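Long-range contacts in peptide amidase (Stenotrophomonas maltophilia, PDB 1M22), which probably hydrolyses amide bonds of peptide substrates, as a member of the amidase signature family of hydrolases: residues Gly188-Pro193 and Gly225-Ser230; Ala258-Thr263 and Ser469-Ile474; Ala264-Gln269 and Met476-Glu481. One frame throughout, in Å; residues are numbered along the deposited sequence.

Contact 1 is core: its centre lies about 4 Å from the centre of the chain, all its touching residues are buried, and it sets the loop of the nucleophile Ser189 against a central strand. Contacts 2 and 3, with centres about 17 and 20 Å from that point, pack one loop (258-269) onto successive turns of helix 470-484; contact 2 is largely buried and contact 3 is at the surface. The chemistry follows this placement. Contact 1 is aliphatic and dry of bridging water, whereas contacts 2 and 3 rely on tyrosine rings and each includes one bridging water. Contacts 2 and 3 also touch directly, through Tyr260 and Arg265.

Contact 1: Gly188-Pro193 and Gly225-Ser230; sequences GSIVCP and GPMARS
Ile190 and Met227 meet through chains set by their outer torsions: Ile190 CD1 is extended, anti to CA (chi2 173°), while Met227 runs straight as far as SD and then bends, chi3 of 86° placing CE. The extended CD1 rests on backbone, not on a side chain, lying 3.6 Å from Gly225 N and 3.7 Å from Gly225 CA. Because Gly225 has no side chain, the isoleucine tip can settle directly on the strand. The other branch, Ile190 CG2, is 4.2 Å from Met227 CG, a looser apolar touch. Met227 CE reaches the start of the helix, 3.5 Å from Ile190 O and 4.2 Å from Pro193 CG, and the two side chains, Met227 and Pro193, cross at about a right angle. The preceding residue, Ser189, is the nucleophile; its OG is hydrogen-bonded to Ser165 OG, also of the active site. Glu185 OE1 accepts from the backbone N of both Ile190 and Val191, tying down the turn that carries the nucleophile. Met227 and Pro193 both touch Ala170 of helix 167-174, and strand 223-228 lies between strands 180-185 and 200-203 of the central sheet, with helix 231-241 packed on Pro226.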
loop_
_atom_site.group_PDB
_atom_site.type_symbol
_atom_site.label_atom_id
_atom_site.label_comp_id
_atom_site.label_asym_id
_atom_site.label_seq_id
_atom_site.Cartn_x
_atom_site.Cartn_y
_atom_site.Cartn_z
ATOM N N GLY A 188 6.333 5.651 -1.548
ATOM C CA GLY A 188 5.338 6.248 -0.673
ATOM C C GLY A 188 3.888 5.851 -0.894
ATOM O O GLY A 188 3.047 6.118 -0.030
ATOM N N SER A 189 3.590 5.187 -2.010
ATOM C CA SER A 189 2.207 4.835 -2.344
ATOM C C SER A 189 1.410 3.914 -1.428
ATOM O O SER A 189 0.202 3.763 -1.622
ATOM C CB SER A 189 2.129 4.320 -3.779
ATOM O OG SER A 189 2.224 5.405 -4.689
ATOM N N ILE A 190 2.065 3.270 -0.467
ATOM C CA ILE A 190 1.328 2.461 0.497
ATOM C C ILE A 190 1.350 3.179 1.843
ATOM O O ILE A 190 0.301 3.503 2.396
ATOM C CB ILE A 190 1.925 1.043 0.699
ATOM C CG1 ILE A 190 1.544 0.142 -0.479
ATOM C CG2 ILE A 190 1.404 0.433 2.012
ATOM C CD1 ILE A 190 2.213 -1.216 -0.452
ATOM N N VAL A 191 2.541 3.474 2.353
ATOM C CA VAL A 191 2.628 4.094 3.669
ATOM C C VAL A 191 2.064 5.499 3.798
ATOM O O VAL A 191 1.514 5.841 4.842
ATOM C CB VAL A 191 4.084 4.059 4.223
ATOM C CG1 VAL A 191 4.531 2.614 4.384
ATOM C CG2 VAL A 191 5.032 4.816 3.306
ATOM N N CYS A 192 2.169 6.308 2.750
ATOM C CA CYS A 192 1.641 7.664 2.842
ATOM C C CYS A 192 0.115 7.678 2.922
ATOM O O CYS A 192 -0.449 8.269 3.845
ATOM C CB CYS A 192 2.120 8.515 1.667
ATOM S SG CYS A 192 2.225 10.267 2.077
ATOM N N PRO A 193 -0.578 7.038 1.961
ATOM C CA PRO A 193 -2.039 7.075 2.088
ATOM C C PRO A 193 -2.524 6.311 3.320
ATOM O O PRO A 193 -3.564 6.631 3.886
ATOM C CB PRO A 193 -2.531 6.485 0.763
ATOM C CG PRO A 193 -1.376 5.648 0.283
ATOM C CD PRO A 193 -0.168 6.465 0.667
ATOM N N GLY A 225 1.466 -4.658 -1.146
ATOM C CA GLY A 225 1.545 -4.778 0.294
ATOM C C GLY A 225 0.174 -4.627 0.907
ATOM O O GLY A 225 -0.728 -4.061 0.287
ATOM N N PRO A 226 -0.015 -5.117 2.135
ATOM C CA PRO A 226 -1.310 -5.023 2.809
ATOM C C PRO A 226 -1.617 -3.665 3.420
ATOM O O PRO A 226 -0.721 -2.916 3.813
ATOM C CB PRO A 226 -1.211 -6.105 3.874
ATOM C CG PRO A 226 0.227 -6.017 4.278
ATOM C CD PRO A 226 0.949 -5.881 2.947
ATOM N N MET A 227 -2.907 -3.365 3.482
ATOM C CA MET A 227 -3.416 -2.147 4.092
ATOM C C MET A 227 -4.570 -2.658 4.950
ATOM O O MET A 227 -5.452 -3.380 4.474
ATOM C CB MET A 227 -3.844 -1.164 3.005
ATOM C CG MET A 227 -2.636 -0.774 2.147
ATOM S SD MET A 227 -2.911 0.373 0.790
ATOM C CE MET A 227 -2.770 1.961 1.627
ATOM N N ALA A 228 -4.535 -2.304 6.229
ATOM C CA ALA A 228 -5.512 -2.796 7.184
ATOM C C ALA A 228 -5.649 -1.848 8.354
ATOM O O ALA A 228 -4.841 -0.944 8.530
ATOM C CB ALA A 228 -5.070 -4.167 7.685
ATOM N N ARG A 229 -6.671 -2.065 9.172
ATOM C CA ARG A 229 -6.880 -1.201 10.322
ATOM C C ARG A 229 -5.980 -1.583 11.489
ATOM O O ARG A 229 -5.770 -0.781 12.401
ATOM C CB ARG A 229 -8.348 -1.248 10.751
ATOM C CG ARG A 229 -9.295 -0.595 9.751
ATOM C CD ARG A 229 -10.747 -0.825 10.142
ATOM N NE ARG A 229 -11.085 -2.246 10.129
ATOM C CZ ARG A 229 -11.392 -2.936 9.034
ATOM N NH1 ARG A 229 -11.420 -2.341 7.847
ATOM N NH2 ARG A 229 -11.654 -4.233 9.126
ATOM N N SER A 230 -5.436 -2.797 11.452
ATOM C CA SER A 230 -4.571 -3.276 12.526
ATOM C C SER A 230 -3.358 -4.022 11.991
ATOM O O SER A 230 -3.368 -4.532 10.871
ATOM C CB SER A 230 -5.349 -4.216 13.448
ATOM O OG SER A 230 -5.629 -5.440 12.784
#

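Contact 2: Ala258-Thr263 and Ser469-Ile474; sequences AVYDYT and SEPKLI
Tyr262 and Pro471 have the nearest CA atoms of the two segments, 6.4 Å apart, where a loop tightening into a 3-10 turn passes the first turn of helix 470-484. Pro471 CG is the shared point of the apolar packing: it lies 3.9 Å from Tyr260 CE2 and 4.0 Å from Tyr262 CE1, so one proline touches both rings, each obliquely. The rings also meet each other, Tyr260 CD2 standing 3.5 Å above the plane of the Tyr262 ring and offset toward its rim. One turn further along the helix, Ile474 CD1 completes the apolar patch at 3.9 Å from Tyr262 CD1, its side chain crossing that of Tyr262 at about a right angle.

The polar tip of Tyr262 is joined to the helix by water. Its OH is 2.6 Å from water 1, which lies in the ring plane and donates to Glu470 OE1 at 2.8 Å. The Glu470 chain bends at chi2 (83°), which sets CD, and the carboxylate reaches water 1 through OE1; its other oxygen, OE2, is hydrogen-bonded to Thr205. Tyr260 OH is engaged by Arg265. On the loop side, Asp261 OD1 accepts from Thr263 N, 57° out of the carboxylate plane, and from Thr263 OG1 at 2.6 Å, nearer that plane and on the syn side. Helix 231-241 backs Tyr262 through Ala235 and Leu238.

The tyrosines flanking Asp261 thus pack on a helix N-terminus with proline in its first turn, where its missing N-H costs no helical bond; an Asx turn, Asp261 OD1 with Thr263 N, shapes the loop behind them.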
loop_
_atom_site.group_PDB
_atom_site.type_symbol
_atom_site.label_atom_id
_atom_site.label_comp_id
_atom_site.label_asym_id
_atom_site.label_seq_id
_atom_site.Cartn_x
_atom_site.Cartn_y
_atom_site.Cartn_z
ATOM N N ALA A 258 10.536 -19.405 3.624
ATOM C CA ALA A 258 9.815 -20.559 4.139
ATOM C C ALA A 258 8.349 -20.203 4.308
ATOM O O ALA A 258 7.971 -19.038 4.187
ATOM C CB ALA A 258 10.407 -20.990 5.473
ATOM N N VAL A 259 7.522 -21.211 4.561
ATOM C CA VAL A 259 6.100 -20.982 4.776
ATOM C C VAL A 259 6.033 -20.323 6.147
ATOM O O VAL A 259 5.863 -20.992 7.167
ATOM C CB VAL A 259 5.317 -22.309 4.795
ATOM C CG1 VAL A 259 3.837 -22.035 4.998
ATOM C CG2 VAL A 259 5.544 -23.062 3.492
ATOM N N TYR A 260 6.178 -19.003 6.156
ATOM C CA TYR A 260 6.197 -18.237 7.394
ATOM C C TYR A 260 4.871 -17.600 7.792
ATOM O O TYR A 260 4.235 -16.904 7.001
ATOM C CB TYR A 260 7.259 -17.144 7.289
ATOM C CG TYR A 260 7.696 -16.574 8.616
ATOM C CD1 TYR A 260 8.617 -17.250 9.416
ATOM C CD2 TYR A 260 7.196 -15.355 9.071
ATOM C CE1 TYR A 260 9.033 -16.724 10.635
ATOM C CE2 TYR A 260 7.604 -14.821 10.289
ATOM C CZ TYR A 260 8.524 -15.508 11.064
ATOM O OH TYR A 260 8.944 -14.975 12.260
ATOM N N ASP A 261 4.473 -17.837 9.037
ATOM C CA ASP A 261 3.242 -17.276 9.575
ATOM C C ASP A 261 3.608 -15.988 10.310
ATOM O O ASP A 261 4.086 -16.023 11.445
ATOM C CB ASP A 261 2.590 -18.278 10.535
ATOM C CG ASP A 261 1.355 -17.720 11.216
ATOM O OD1 ASP A 261 0.845 -16.671 10.771
ATOM O OD2 ASP A 261 0.891 -18.341 12.196
ATOM N N TYR A 262 3.385 -14.851 9.660
ATOM C CA TYR A 262 3.719 -13.573 10.271
ATOM C C TYR A 262 2.868 -13.245 11.494
ATOM O O TYR A 262 3.246 -12.393 12.292
ATOM C CB TYR A 262 3.625 -12.450 9.232
ATOM C CG TYR A 262 4.694 -12.535 8.165
ATOM C CD1 TYR A 262 5.991 -12.069 8.406
ATOM C CD2 TYR A 262 4.420 -13.113 6.927
ATOM C CE1 TYR A 262 6.987 -12.180 7.435
ATOM C CE2 TYR A 262 5.408 -13.232 5.957
ATOM C CZ TYR A 262 6.688 -12.765 6.215
ATOM O OH TYR A 262 7.665 -12.897 5.251
ATOM N N THR A 263 1.732 -13.920 11.657
ATOM C CA THR A 263 0.898 -13.646 12.828
ATOM C C THR A 263 1.561 -14.186 14.095
ATOM O O THR A 263 1.178 -13.824 15.206
ATOM C CB THR A 263 -0.530 -14.241 12.697
ATOM O OG1 THR A 263 -0.474 -15.673 12.733
ATOM C CG2 THR A 263 -1.174 -13.785 11.396
ATOM N N SER A 469 13.485 -7.851 7.063
ATOM C CA SER A 469 13.226 -7.691 8.493
ATOM C C SER A 469 11.744 -7.571 8.861
ATOM O O SER A 469 11.417 -7.118 9.959
ATOM C CB SER A 469 13.986 -6.471 9.035
ATOM O OG SER A 469 13.518 -5.263 8.465
ATOM N N GLU A 470 10.851 -7.989 7.966
ATOM C CA GLU A 470 9.417 -7.911 8.249
ATOM C C GLU A 470 9.012 -8.552 9.577
ATOM O O GLU A 470 8.204 -7.991 10.309
ATOM C CB GLU A 470 8.591 -8.549 7.127
ATOM C CG GLU A 470 8.609 -7.797 5.806
ATOM C CD GLU A 470 9.820 -8.118 4.958
ATOM O OE1 GLU A 470 10.610 -9.018 5.326
ATOM O OE2 GLU A 470 9.969 -7.473 3.909
ATOM N N PRO A 471 9.553 -9.740 9.902
ATOM C CA PRO A 471 9.162 -10.354 11.179
ATOM C C PRO A 471 9.419 -9.428 12.368
ATOM O O PRO A 471 8.558 -9.255 13.234
ATOM C CB PRO A 471 10.023 -11.613 11.233
ATOM C CG PRO A 471 10.178 -11.976 9.779
ATOM C CD PRO A 471 10.444 -10.633 9.137
ATOM N N LYS A 472 10.602 -8.825 12.400
ATOM C CA LYS A 472 10.976 -7.923 13.484
ATOM C C LYS A 472 10.162 -6.632 13.457
ATOM O O LYS A 472 9.737 -6.134 14.501
ATOM C CB LYS A 472 12.469 -7.589 13.401
ATOM C CG LYS A 472 12.966 -6.696 14.528
ATOM C CD LYS A 472 14.387 -6.206 14.282
ATOM C CE LYS A 472 15.390 -7.347 14.247
ATOM N NZ LYS A 472 16.775 -6.843 14.021
ATOM N N LEU A 473 9.945 -6.082 12.266
ATOM C CA LEU A 473 9.172 -4.851 12.164
ATOM C C LEU A 473 7.748 -5.064 12.650
ATOM O O LEU A 473 7.172 -4.198 13.304
ATOM C CB LEU A 473 9.149 -4.335 10.723
ATOM C CG LEU A 473 10.462 -3.768 10.182
ATOM C CD1 LEU A 473 10.223 -3.186 8.794
ATOM C CD2 LEU A 473 10.993 -2.689 11.120
ATOM N N ILE A 474 7.180 -6.223 12.335
ATOM C CA ILE A 474 5.823 -6.524 12.766
ATOM C C ILE A 474 5.754 -6.657 14.287
ATOM O O ILE A 474 4.825 -6.143 14.913
ATOM C CB ILE A 474 5.303 -7.804 12.080
ATOM C CG1 ILE A 474 5.011 -7.497 10.609
ATOM C CG2 ILE A 474 4.043 -8.312 12.782
ATOM C CD1 ILE A 474 4.675 -8.711 9.765
HETATM O O HOH W 1 9.963 -11.682 5.720
#

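Contact 3: Ala264-Gln269 and Met476-Glu481; sequences ARLDPQ and MAYAYE
Pro268 and Ala479 are linked by one water that donates to both carbonyl oxygens, at 2.7 Å from water 2 to Pro268 O and 2.8 Å to Ala479 O. Two acceptors cannot bond each other, so the water supplies the protons that join loop and helix here. Beside this bridge Ala479 CB rests 3.8 Å from Pro268 O, and equally near Asp267 O.

The broader part of the interface is the ring of Tyr478. Its CG stands anti to the backbone N (chi1 -180°), and the ring it carries lies against the backbone of Leu266 and Asp267. Leu266 CB makes a CH-pi contact, 3.8 Å from the ring centroid and only 3° off the normal, thus squarely over the centre of that face. From the same leucine, CD2 comes to 3.6 Å from Tyr478 CD1, the two side chains crossing at about a right angle. Leu266 O approaches Tyr478 CE2 at 3.4 Å, and Asp267 C and Pro268 N lie at the ring edge in its plane. The loop therefore bends round the ring from face to edge, with Pro268 alongside Tyr478.

Two local turns are consistent with that bend. Leu266 is the centre of an inverse gamma turn, closed by a weak bond from Asp267 N to Arg265 O. Asp267 OD1 then accepts from Gln269 N at 2.8 Å with an N-H...O angle of 159°, forming an Asx turn. Nearby, Arg265 NE pairs with Glu475 of the same helix, and Leu266 and Tyr478 both touch Val231 of helix 231-241.

The direct adhesion is thus dispersive and CH-pi in character, fixed mainly by shape, while polar coupling between the two segments runs through a solvent molecule.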
loop_
_atom_site.group_PDB
_atom_site.type_symbol
_atom_site.label_atom_id
_atom_site.label_comp_id
_atom_site.label_asym_id
_atom_site.label_seq_id
_atom_site.Cartn_x
_atom_site.Cartn_y
_atom_site.Cartn_z
ATOM N N ALA A 264 2.561 -15.047 13.924
ATOM C CA ALA A 264 3.294 -15.593 15.061
ATOM C C ALA A 264 4.172 -14.495 15.663
ATOM O O ALA A 264 4.635 -14.607 16.798
ATOM C CB ALA A 264 4.162 -16.770 14.616
ATOM N N ARG A 265 4.395 -13.432 14.895
ATOM C CA ARG A 265 5.222 -12.315 15.340
ATOM C C ARG A 265 4.421 -11.221 16.044
ATOM O O ARG A 265 4.962 -10.163 16.374
ATOM C CB ARG A 265 5.978 -11.720 14.146
ATOM C CG ARG A 265 7.039 -12.645 13.545
ATOM C CD ARG A 265 8.325 -12.648 14.368
ATOM N NE ARG A 265 8.162 -13.261 15.685
ATOM C CZ ARG A 265 7.953 -14.559 15.886
ATOM N NH1 ARG A 265 7.879 -15.391 14.857
ATOM N NH2 ARG A 265 7.822 -15.025 17.121
ATOM N N LEU A 266 3.134 -11.470 16.272
ATOM C CA LEU A 266 2.290 -10.500 16.963
ATOM C C LEU A 266 2.548 -10.675 18.463
ATOM O O LEU A 266 1.722 -11.209 19.209
ATOM C CB LEU A 266 0.818 -10.741 16.615
ATOM C CG LEU A 266 0.504 -10.606 15.117
ATOM C CD1 LEU A 266 -0.935 -11.016 14.858
ATOM C CD2 LEU A 266 0.753 -9.175 14.646
ATOM N N ASP A 267 3.720 -10.213 18.881
ATOM C CA ASP A 267 4.181 -10.315 20.261
ATOM C C ASP A 267 4.019 -8.992 21.011
ATOM O O ASP A 267 4.664 -8.006 20.672
ATOM C CB ASP A 267 5.659 -10.716 20.245
ATOM C CG ASP A 267 6.197 -11.052 21.618
ATOM O OD1 ASP A 267 5.543 -10.716 22.625
ATOM O OD2 ASP A 267 7.294 -11.647 21.686
ATOM N N PRO A 268 3.161 -8.959 22.047
ATOM C CA PRO A 268 2.952 -7.730 22.820
ATOM C C PRO A 268 4.208 -7.253 23.564
ATOM O O PRO A 268 4.263 -6.123 24.050
ATOM C CB PRO A 268 1.802 -8.103 23.756
ATOM C CG PRO A 268 1.995 -9.564 23.957
ATOM C CD PRO A 268 2.318 -10.051 22.566
ATOM N N GLN A 269 5.212 -8.123 23.650
ATOM C CA GLN A 269 6.477 -7.781 24.296
ATOM C C GLN A 269 7.539 -7.606 23.207
ATOM O O GLN A 269 8.742 -7.656 23.470
ATOM C CB GLN A 269 6.898 -8.886 25.269
ATOM C CG GLN A 269 5.954 -9.048 26.455
ATOM C CD GLN A 269 6.465 -10.031 27.495
ATOM O OE1 GLN A 269 5.843 -10.222 28.540
ATOM N NE2 GLN A 269 7.601 -10.658 27.212
ATOM N N MET A 476 7.649 -5.245 16.526
ATOM C CA MET A 476 7.782 -3.916 17.101
ATOM C C MET A 476 6.549 -3.049 16.893
ATOM O O MET A 476 6.081 -2.384 17.823
ATOM C CB MET A 476 9.030 -3.240 16.527
ATOM C CG MET A 476 10.315 -3.953 16.947
ATOM S SD MET A 476 11.838 -3.243 16.297
ATOM C CE MET A 476 11.967 -1.837 17.240
ATOM N N ALA A 477 6.017 -3.064 15.676
ATOM C CA ALA A 477 4.833 -2.280 15.349
ATOM C C ALA A 477 3.624 -2.763 16.149
ATOM O O ALA A 477 2.831 -1.961 16.636
ATOM C CB ALA A 477 4.550 -2.369 13.854
ATOM N N TYR A 478 3.484 -4.077 16.283
ATOM C CA TYR A 478 2.372 -4.639 17.038
ATOM C C TYR A 478 2.471 -4.241 18.510
ATOM O O TYR A 478 1.484 -3.833 19.121
ATOM C CB TYR A 478 2.371 -6.162 16.920
ATOM C CG TYR A 478 1.243 -6.832 17.666
ATOM C CD1 TYR A 478 -0.065 -6.790 17.181
ATOM C CD2 TYR A 478 1.479 -7.509 18.863
ATOM C CE1 TYR A 478 -1.109 -7.406 17.868
ATOM C CE2 TYR A 478 0.441 -8.128 19.559
ATOM C CZ TYR A 478 -0.848 -8.072 19.054
ATOM O OH TYR A 478 -1.884 -8.683 19.728
ATOM N N ALA A 479 3.666 -4.362 19.080
ATOM C CA ALA A 479 3.871 -4.008 20.483
ATOM C C ALA A 479 3.522 -2.542 20.725
ATOM O O ALA A 479 2.932 -2.192 21.747
ATOM C CB ALA A 479 5.314 -4.282 20.884
ATOM N N TYR A 480 3.894 -1.679 19.785
ATOM C CA TYR A 480 3.588 -0.259 19.909
ATOM C C TYR A 480 2.079 -0.036 19.812
ATOM O O TYR A 480 1.484 0.677 20.622
ATOM C CB TYR A 480 4.279 0.543 18.801
ATOM C CG TYR A 480 3.741 1.952 18.684
ATOM C CD1 TYR A 480 4.068 2.927 19.625
ATOM C CD2 TYR A 480 2.827 2.282 17.685
ATOM C CE1 TYR A 480 3.488 4.195 19.578
ATOM C CE2 TYR A 480 2.242 3.542 17.631
ATOM C CZ TYR A 480 2.574 4.490 18.579
ATOM O OH TYR A 480 1.962 5.723 18.540
ATOM N N GLU A 481 1.468 -0.657 18.811
ATOM C CA GLU A 481 0.039 -0.529 18.578
ATOM C C GLU A 481 -0.801 -0.993 19.762
ATOM O O GLU A 481 -1.779 -0.341 20.138
ATOM C CB GLU A 481 -0.343 -1.340 17.343
ATOM C CG GLU A 481 -1.819 -1.321 17.017
ATOM C CD GLU A 481 -2.214 -2.478 16.123
ATOM O OE1 GLU A 481 -1.979 -3.638 16.524
ATOM O OE2 GLU A 481 -2.754 -2.232 15.027
HETATM O O HOH W 2 3.766 -3.441 24.137
#